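Local atomic coordinates of encapsidation protein (Bacillus phage phi29, PDB entry 5HD9), a protein that serves as the ATPase of the phi29 DNA packaging motor, its P-loop NTPase domain probably hydrolysing ATP to drive viral DNA into the procapsid. Residues 45-50 with 89-94; 110-115 with 139-144; 30-35 with 64-69. One frame throughout, in Å; residues are numbered along the deposited sequence.

Contact 1. Residues 45-50 with 89-94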
# COMPACT_ATOMS: atom_id res chain seq x y z
N GLN A 45 7.29 10.77 3.08
CA GLN A 45 7.45 9.51 3.80
C GLN A 45 6.31 8.55 3.46
O GLN A 45 5.33 8.94 2.82
CB GLN A 45 7.50 9.78 5.30
CG GLN A 45 8.74 10.56 5.71
CD GLN A 45 8.66 11.10 7.12
OE1 GLN A 45 7.67 11.72 7.51
NE2 GLN A 45 9.71 10.87 7.90
N PHE A 46 6.45 7.30 3.88
CA PHE A 46 5.47 6.29 3.52
C PHE A 46 5.25 5.29 4.64
O PHE A 46 6.11 5.10 5.50
CB PHE A 46 5.90 5.55 2.25
CG PHE A 46 7.13 4.69 2.43
CD1 PHE A 46 8.40 5.24 2.31
CD2 PHE A 46 7.01 3.34 2.71
CE1 PHE A 46 9.53 4.45 2.47
CE2 PHE A 46 8.14 2.55 2.87
CZ PHE A 46 9.39 3.10 2.75
N ILE A 47 4.08 4.66 4.63
CA ILE A 47 3.75 3.62 5.59
C ILE A 47 3.38 2.33 4.86
O ILE A 47 2.55 2.32 3.96
CB ILE A 47 2.58 4.04 6.52
CG1 ILE A 47 2.98 5.30 7.30
CG2 ILE A 47 2.22 2.90 7.47
CD1 ILE A 47 1.93 5.80 8.26
N TYR A 48 4.04 1.25 5.27
CA TYR A 48 3.76 -0.08 4.77
C TYR A 48 2.89 -0.79 5.80
O TYR A 48 3.32 -1.04 6.92
CB TYR A 48 5.06 -0.84 4.51
CG TYR A 48 4.91 -2.24 3.95
CD1 TYR A 48 4.34 -2.45 2.70
CD2 TYR A 48 5.36 -3.34 4.66
CE1 TYR A 48 4.21 -3.73 2.19
CE2 TYR A 48 5.23 -4.62 4.16
CZ TYR A 48 4.66 -4.81 2.92
OH TYR A 48 4.54 -6.08 2.42
N VAL A 49 1.65 -1.09 5.41
CA VAL A 49 0.70 -1.71 6.32
C VAL A 49 0.47 -3.17 5.95
O VAL A 49 0.31 -3.52 4.78
CB VAL A 49 -0.66 -0.97 6.30
CG1 VAL A 49 -1.66 -1.62 7.25
CG2 VAL A 49 -0.46 0.50 6.66
N ARG A 50 0.49 -4.01 6.98
CA ARG A 50 0.01 -5.38 6.87
C ARG A 50 -0.99 -5.58 8.00
O ARG A 50 -0.94 -4.87 9.00
CB ARG A 50 1.17 -6.38 6.96
CG ARG A 50 2.22 -6.21 5.86
CD ARG A 50 1.65 -6.53 4.49
NE ARG A 50 1.26 -7.94 4.38
CZ ARG A 50 2.03 -8.91 3.91
NH1 ARG A 50 3.26 -8.66 3.48
NH2 ARG A 50 1.57 -10.15 3.87
N ALA A 89 12.39 7.47 6.79
CA ALA A 89 11.65 7.61 5.54
C ALA A 89 10.30 6.92 5.59
O ALA A 89 9.37 7.31 4.89
CB ALA A 89 12.48 7.07 4.38
N GLY A 90 10.17 5.89 6.42
CA GLY A 90 8.92 5.17 6.49
C GLY A 90 8.75 4.27 7.70
O GLY A 90 9.68 4.10 8.50
N TRP A 91 7.56 3.69 7.81
CA TRP A 91 7.19 2.82 8.92
C TRP A 91 6.47 1.57 8.40
O TRP A 91 5.71 1.65 7.44
CB TRP A 91 6.27 3.53 9.91
CG TRP A 91 6.83 4.76 10.53
CD1 TRP A 91 7.40 4.87 11.77
CD2 TRP A 91 6.87 6.07 9.96
NE1 TRP A 91 7.80 6.16 12.01
CE2 TRP A 91 7.48 6.92 10.91
CE3 TRP A 91 6.46 6.61 8.74
CZ2 TRP A 91 7.69 8.28 10.67
CZ3 TRP A 91 6.66 7.96 8.51
CH2 TRP A 91 7.27 8.78 9.47
N ALA A 92 6.72 0.45 9.06
CA ALA A 92 5.92 -0.75 8.86
C ALA A 92 4.96 -0.88 10.04
O ALA A 92 5.39 -0.90 11.19
CB ALA A 92 6.79 -1.99 8.75
N ILE A 93 3.66 -0.94 9.76
CA ILE A 93 2.64 -0.94 10.81
C ILE A 93 1.70 -2.14 10.68
O ILE A 93 1.08 -2.32 9.64
CB ILE A 93 1.82 0.37 10.78
CG1 ILE A 93 2.71 1.53 11.20
CG2 ILE A 93 0.59 0.26 11.69
CD1 ILE A 93 2.02 2.87 11.30
N PRO A 94 1.58 -2.95 11.75
CA PRO A 94 0.52 -3.95 11.75
C PRO A 94 -0.80 -3.27 12.09
O PRO A 94 -0.90 -2.65 13.15
CB PRO A 94 0.94 -4.93 12.85
CG PRO A 94 2.29 -4.44 13.37
CD PRO A 94 2.37 -3.00 13.00

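Contact 2. Residues 110-115 with 139-144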
# COMPACT_ATOMS: atom_id res chain seq x y z
N SER A 110 2.83 10.66 2.67
CA SER A 110 1.96 10.93 1.52
C SER A 110 1.51 9.65 0.82
O SER A 110 0.60 9.69 -0.00
CB SER A 110 2.66 11.85 0.52
OG SER A 110 3.60 11.14 -0.26
N THR A 111 2.14 8.53 1.13
CA THR A 111 1.75 7.25 0.56
C THR A 111 1.62 6.16 1.62
O THR A 111 2.50 6.01 2.47
CB THR A 111 2.74 6.78 -0.53
OG1 THR A 111 2.82 7.75 -1.57
CG2 THR A 111 2.30 5.45 -1.12
N ILE A 112 0.52 5.43 1.56
CA ILE A 112 0.32 4.23 2.37
C ILE A 112 0.13 3.04 1.45
O ILE A 112 -0.70 3.07 0.54
CB ILE A 112 -0.92 4.35 3.29
CG1 ILE A 112 -0.77 5.53 4.25
CG2 ILE A 112 -1.13 3.05 4.08
CD1 ILE A 112 -2.07 5.95 4.93
N VAL A 113 0.91 1.98 1.69
CA VAL A 113 0.77 0.75 0.92
C VAL A 113 0.33 -0.38 1.85
O VAL A 113 1.04 -0.78 2.77
CB VAL A 113 2.07 0.37 0.21
CG1 VAL A 113 1.91 -0.93 -0.57
CG2 VAL A 113 2.50 1.50 -0.72
N PHE A 114 -0.87 -0.89 1.58
CA PHE A 114 -1.47 -1.96 2.36
C PHE A 114 -1.47 -3.23 1.52
O PHE A 114 -2.38 -3.45 0.72
CB PHE A 114 -2.89 -1.57 2.79
CG PHE A 114 -3.56 -2.53 3.74
CD1 PHE A 114 -2.96 -3.73 4.10
CD2 PHE A 114 -4.80 -2.23 4.26
CE1 PHE A 114 -3.59 -4.60 4.98
CE2 PHE A 114 -5.43 -3.10 5.14
CZ PHE A 114 -4.83 -4.29 5.49
N ASP A 115 -0.45 -4.06 1.70
CA ASP A 115 -0.31 -5.25 0.87
C ASP A 115 -1.13 -6.41 1.44
O ASP A 115 -1.28 -6.53 2.66
CB ASP A 115 1.17 -5.64 0.76
CG ASP A 115 1.43 -6.56 -0.42
OD1 ASP A 115 0.49 -6.85 -1.19
OD2 ASP A 115 2.60 -6.98 -0.59
N ASP A 139 -6.45 9.35 8.17
CA ASP A 139 -6.70 10.71 8.64
C ASP A 139 -5.59 11.17 9.58
O ASP A 139 -5.26 12.36 9.62
CB ASP A 139 -8.05 10.81 9.35
CG ASP A 139 -9.09 11.57 8.53
OD1 ASP A 139 -8.72 12.41 7.68
OD2 ASP A 139 -10.29 11.34 8.76
N THR A 140 -5.02 10.24 10.34
CA THR A 140 -3.97 10.59 11.29
C THR A 140 -2.72 11.10 10.58
O THR A 140 -2.13 12.10 10.99
CB THR A 140 -3.60 9.39 12.19
OG1 THR A 140 -4.73 9.02 13.00
CG2 THR A 140 -2.43 9.74 13.11
N VAL A 141 -2.31 10.42 9.51
CA VAL A 141 -1.02 10.71 8.87
C VAL A 141 -1.13 11.59 7.63
O VAL A 141 -0.15 12.23 7.24
CB VAL A 141 -0.27 9.40 8.50
CG1 VAL A 141 -0.07 8.55 9.74
CG2 VAL A 141 -1.01 8.62 7.42
N PHE A 142 -2.31 11.63 7.00
CA PHE A 142 -2.52 12.52 5.85
C PHE A 142 -3.07 13.86 6.30
O PHE A 142 -4.16 13.95 6.88
CB PHE A 142 -3.48 11.89 4.83
CG PHE A 142 -2.91 10.72 4.08
CD1 PHE A 142 -1.54 10.50 4.03
CD2 PHE A 142 -3.74 9.84 3.41
CE1 PHE A 142 -1.02 9.42 3.34
CE2 PHE A 142 -3.22 8.76 2.72
CZ PHE A 142 -1.86 8.55 2.68
N ARG A 143 -2.30 14.91 6.03
CA ARG A 143 -2.65 16.27 6.43
C ARG A 143 -3.85 16.79 5.64
O ARG A 143 -4.71 17.49 6.19
CB ARG A 143 -1.45 17.19 6.25
CG ARG A 143 -1.62 18.55 6.88
CD ARG A 143 -0.63 18.75 8.02
NE ARG A 143 -0.57 20.14 8.44
CZ ARG A 143 0.47 20.71 9.04
NH1 ARG A 143 1.57 20.00 9.29
NH2 ARG A 143 0.42 21.98 9.38
N ASN A 144 -3.88 16.47 4.35
CA ASN A 144 -5.03 16.81 3.51
C ASN A 144 -5.11 15.89 2.30
O ASN A 144 -4.37 14.92 2.20
CB ASN A 144 -4.95 18.28 3.07
CG ASN A 144 -3.64 18.63 2.40
OD1 ASN A 144 -3.09 17.84 1.63
ND2 ASN A 144 -3.12 19.81 2.71

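Contact 3. Residues 30-35 with 64-69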
# COMPACT_ATOMS: atom_id res chain seq x y z
N ALA A 30 6.61 -2.58 -7.51
CA ALA A 30 6.39 -1.21 -7.95
C ALA A 30 6.06 -0.29 -6.78
O ALA A 30 6.47 0.88 -6.76
CB ALA A 30 5.27 -1.16 -8.98
N MSE A 31 5.33 -0.81 -5.81
CA MSE A 31 4.87 0.00 -4.69
C MSE A 31 5.90 0.05 -3.56
O MSE A 31 5.63 0.60 -2.49
CB MSE A 31 3.52 -0.52 -4.17
CG MSE A 31 2.35 -0.26 -5.11
SE MSE A 31 2.17 1.62 -5.62
CE MSE A 31 3.11 1.60 -7.32
N LYS A 32 7.06 -0.56 -3.79
CA LYS A 32 8.23 -0.29 -2.97
C LYS A 32 9.03 0.84 -3.64
O LYS A 32 9.45 1.79 -2.99
CB LYS A 32 9.10 -1.55 -2.80
CG LYS A 32 8.52 -2.66 -1.92
CD LYS A 32 9.54 -3.78 -1.73
CE LYS A 32 9.06 -4.95 -0.85
NZ LYS A 32 7.70 -4.78 -0.26
N VAL A 33 9.21 0.72 -4.95
CA VAL A 33 9.98 1.69 -5.73
C VAL A 33 9.36 3.09 -5.69
O VAL A 33 10.09 4.08 -5.57
CB VAL A 33 10.10 1.26 -7.22
CG1 VAL A 33 10.71 2.37 -8.08
CG2 VAL A 33 10.92 -0.00 -7.34
N TYR A 34 8.04 3.18 -5.81
CA TYR A 34 7.38 4.48 -5.91
C TYR A 34 7.60 5.34 -4.66
O TYR A 34 8.11 6.45 -4.77
CB TYR A 34 5.89 4.31 -6.19
CG TYR A 34 5.11 5.60 -6.11
CD1 TYR A 34 5.16 6.53 -7.13
CD2 TYR A 34 4.32 5.89 -5.00
CE1 TYR A 34 4.46 7.72 -7.06
CE2 TYR A 34 3.61 7.07 -4.92
CZ TYR A 34 3.68 7.98 -5.95
OH TYR A 34 2.98 9.16 -5.88
N PRO A 35 7.24 4.83 -3.47
CA PRO A 35 7.45 5.66 -2.27
C PRO A 35 8.92 5.97 -1.98
O PRO A 35 9.21 7.04 -1.45
CB PRO A 35 6.83 4.83 -1.14
CG PRO A 35 6.72 3.44 -1.68
CD PRO A 35 6.54 3.57 -3.15
N ASN A 64 15.23 -5.65 -0.00
CA ASN A 64 15.97 -6.60 -0.84
C ASN A 64 15.47 -6.62 -2.29
O ASN A 64 16.27 -6.74 -3.22
CB ASN A 64 15.90 -8.01 -0.26
CG ASN A 64 16.78 -8.18 0.97
OD1 ASN A 64 17.59 -7.31 1.30
ND2 ASN A 64 16.62 -9.30 1.66
N ASP A 65 14.16 -6.53 -2.48
CA ASP A 65 13.57 -6.50 -3.81
C ASP A 65 14.14 -5.38 -4.67
O ASP A 65 14.42 -5.56 -5.85
CB ASP A 65 12.05 -6.34 -3.73
CG ASP A 65 11.34 -7.63 -3.37
OD1 ASP A 65 11.87 -8.72 -3.67
OD2 ASP A 65 10.23 -7.55 -2.80
N VAL A 66 14.33 -4.22 -4.04
CA VAL A 66 14.55 -2.98 -4.77
C VAL A 66 15.94 -2.39 -4.54
O VAL A 66 16.24 -1.28 -4.99
CB VAL A 66 13.49 -1.93 -4.37
CG1 VAL A 66 12.10 -2.47 -4.67
CG2 VAL A 66 13.61 -1.60 -2.88
N ALA A 67 16.80 -3.13 -3.83
CA ALA A 67 18.13 -2.64 -3.49
C ALA A 67 18.94 -2.30 -4.74
O ALA A 67 19.74 -1.37 -4.73
CB ALA A 67 18.86 -3.67 -2.65
N GLN A 68 18.73 -3.05 -5.82
CA GLN A 68 19.50 -2.85 -7.04
C GLN A 68 19.05 -1.59 -7.79
O GLN A 68 19.76 -1.11 -8.67
CB GLN A 68 19.39 -4.07 -7.95
CG GLN A 68 19.45 -5.42 -7.23
CD GLN A 68 20.64 -5.56 -6.30
OE1 GLN A 68 21.70 -4.97 -6.54
NE2 GLN A 68 20.48 -6.34 -5.24
N GLU A 69 17.88 -1.07 -7.44
CA GLU A 69 17.36 0.15 -8.07
C GLU A 69 17.96 1.42 -7.48
O GLU A 69 17.94 2.48 -8.12
CB GLU A 69 15.84 0.21 -7.92
CG GLU A 69 15.10 -0.81 -8.78
CD GLU A 69 14.30 -0.19 -9.94
OE1 GLU A 69 14.21 1.05 -10.03
OE2 GLU A 69 13.76 -0.96 -10.76

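Contact 1. Residues 45-50 with 89-94
Parallel strands 45-50 and 89-94 of the central sheet of an ASCE-type ATPase domain pair side by side, the axes of these short segments approaching to 4.7 Å at 18°. Five backbone hydrogen bonds join them: Phe46 and Tyr48 each use both N and O, and Arg50 gives its N to Ile93 O. The shortest takes Tyr48 N to Trp91 O at 2.8 Å. On one face Phe46 has CG between its N and C (chi1 68°), which lays the ring across the neighbouring strand, with Gly90 CA 4.2 Å from the ring centroid in a CH-pi contact. Glycine suits this place because a CB would run into Phe46 O; Gly90 also belongs, with Ala89, to a classic beta bulge facing Phe82. On the same face Tyr48 has CG anti to its N, which carries the phenol away from strand 89-94, and its OH accepts a hydrogen bond from Arg50 NH1 at 3.1 Å, while Arg50 NH2 makes salt bridges with Glu55 and Glu116. On the opposite face branched and aromatic side chains pack in a buried layer: Ile47 CG2 meets Ile93 CD1 at 3.8 Å, and Ile47 CG1 lies 4.0 Å from Trp91 CE3. Gln45 OE1, which accepts a bond from Asn108 N, sits in plane at the indole edge, 3.6 Å from Trp91 CH2. The pair extends the parallel ASCE core sheet, ordered 16-19, 149-153, 109-115, 45-50, by one more parallel strand.

Contact 2. Residues 110-115 with 139-144
Ile112 CD1 touches Phe142 CZ at 3.4 Å, the closest approach between strand 110-115 and segment 139-144, where helix 130-141 ends. The isoleucine reaches there because CG1 stands anti to the carbonyl carbon (chi1 -60°) and CD1 extends beyond it (chi2 165°), so that its tip crosses the end of the ring obliquely. CG1 follows behind, 3.6 Å from Phe142 CZ. The same CD1 methyl also meets Val141 CG2 at 3.8 Å. Further along the ring, Phe142 CE1 comes to 3.6 Å from Ser110 C, so the phenyl group lies against peptide atoms of the strand as well as side chain. The side chains that meet are all hydrocarbon, as suits a buried place. Phe142 is the first residue to leave helical phi/psi after helix 130-141; its CG, anti to the carbonyl carbon (chi1 -70°), carries the ring back to the strand, where Val148 also touches it. Leu137 and Met138, earlier on the helix, continue the cover over Ile112. The CB of Ser110 points away from the helix end, and OG is hydrogen-bonded to Glu44 OE1. Backbone bonds to Gln45 and Ile47 on one side and to Arg149 and Ile151 on the other fix the strand within the sheet. A helix packed so between strands 109-115 and 149-153 marks a beta-alpha-beta unit of the P-loop NTPase fold.

Contact 3. Residues 30-35 with 64-69
Lys32 lies on helix 26-42, which follows the P-loop-like Gly21 to Ser28 segment of this ATPase domain, and its side chain runs along the loop segment 64-69 that covers this flank of the helix. The CB points toward the loop and meets Val66 CG1 at 3.7 Å, an aliphatic contact close to the backbone. From there CG stands anti to the carbonyl carbon, and the chain is extended through CD (chi2 -174°, chi3 180°), bringing CD within 4.1 Å of Asp65 CB. CE comes closer to the carboxylate, 3.5 Å from Asp65 OD2. At the last torsion the chain bends sharply (chi4 -3°) and turns NZ back, so that it ends 4.5 Å from Asp65 OD2 although CE lies nearer. That is beyond a salt bridge, so the opposite charges may attract one another through space without a direct bond. Lysine suits the place because its long aliphatic portion can pack on valine and tyrosine, Tyr62 being another neighbour, while its charge is carried to the far end.

One residue on, Val33 presents its CG2 methyl to the same Val66 CG1. A branched residue is apt here, since Val66 holds CG1 anti to its own carbonyl carbon and so puts one methyl against both helix residues. Tyr29 and Ile36 of the same helix touch Val66 too. Glu69 lies at the exposed side of the patch; its OE2 is hydrogen-bonded to the hydroxyl of Tyr29, whereas its other oxygen, OE1, approaches Val33 CG1 no nearer than 4.2 Å.

Overall arrangement
Contacts 1 and 2 lie deep in the domain and share one sheet: strands 45-50 and 109-115 are neighbours, joined by probable hydrogen bonds such as Val49 N to Val113 O at 2.7 Å. Contact 1 is strand against strand and is held mainly by backbone hydrogen bonds; contact 2 brings a helix end onto the sheet and rests on apolar side chains and a ring packed on strand backbone. Contact 3 is only partly buried, its centre about 19 Å from that of contact 2, and mixes valine methyls with charged groups at its edge. It still reaches the core through helix 26-42: Pro35 packs on Phe46 of contact 1, and Tyr34 on Thr111 of contact 2.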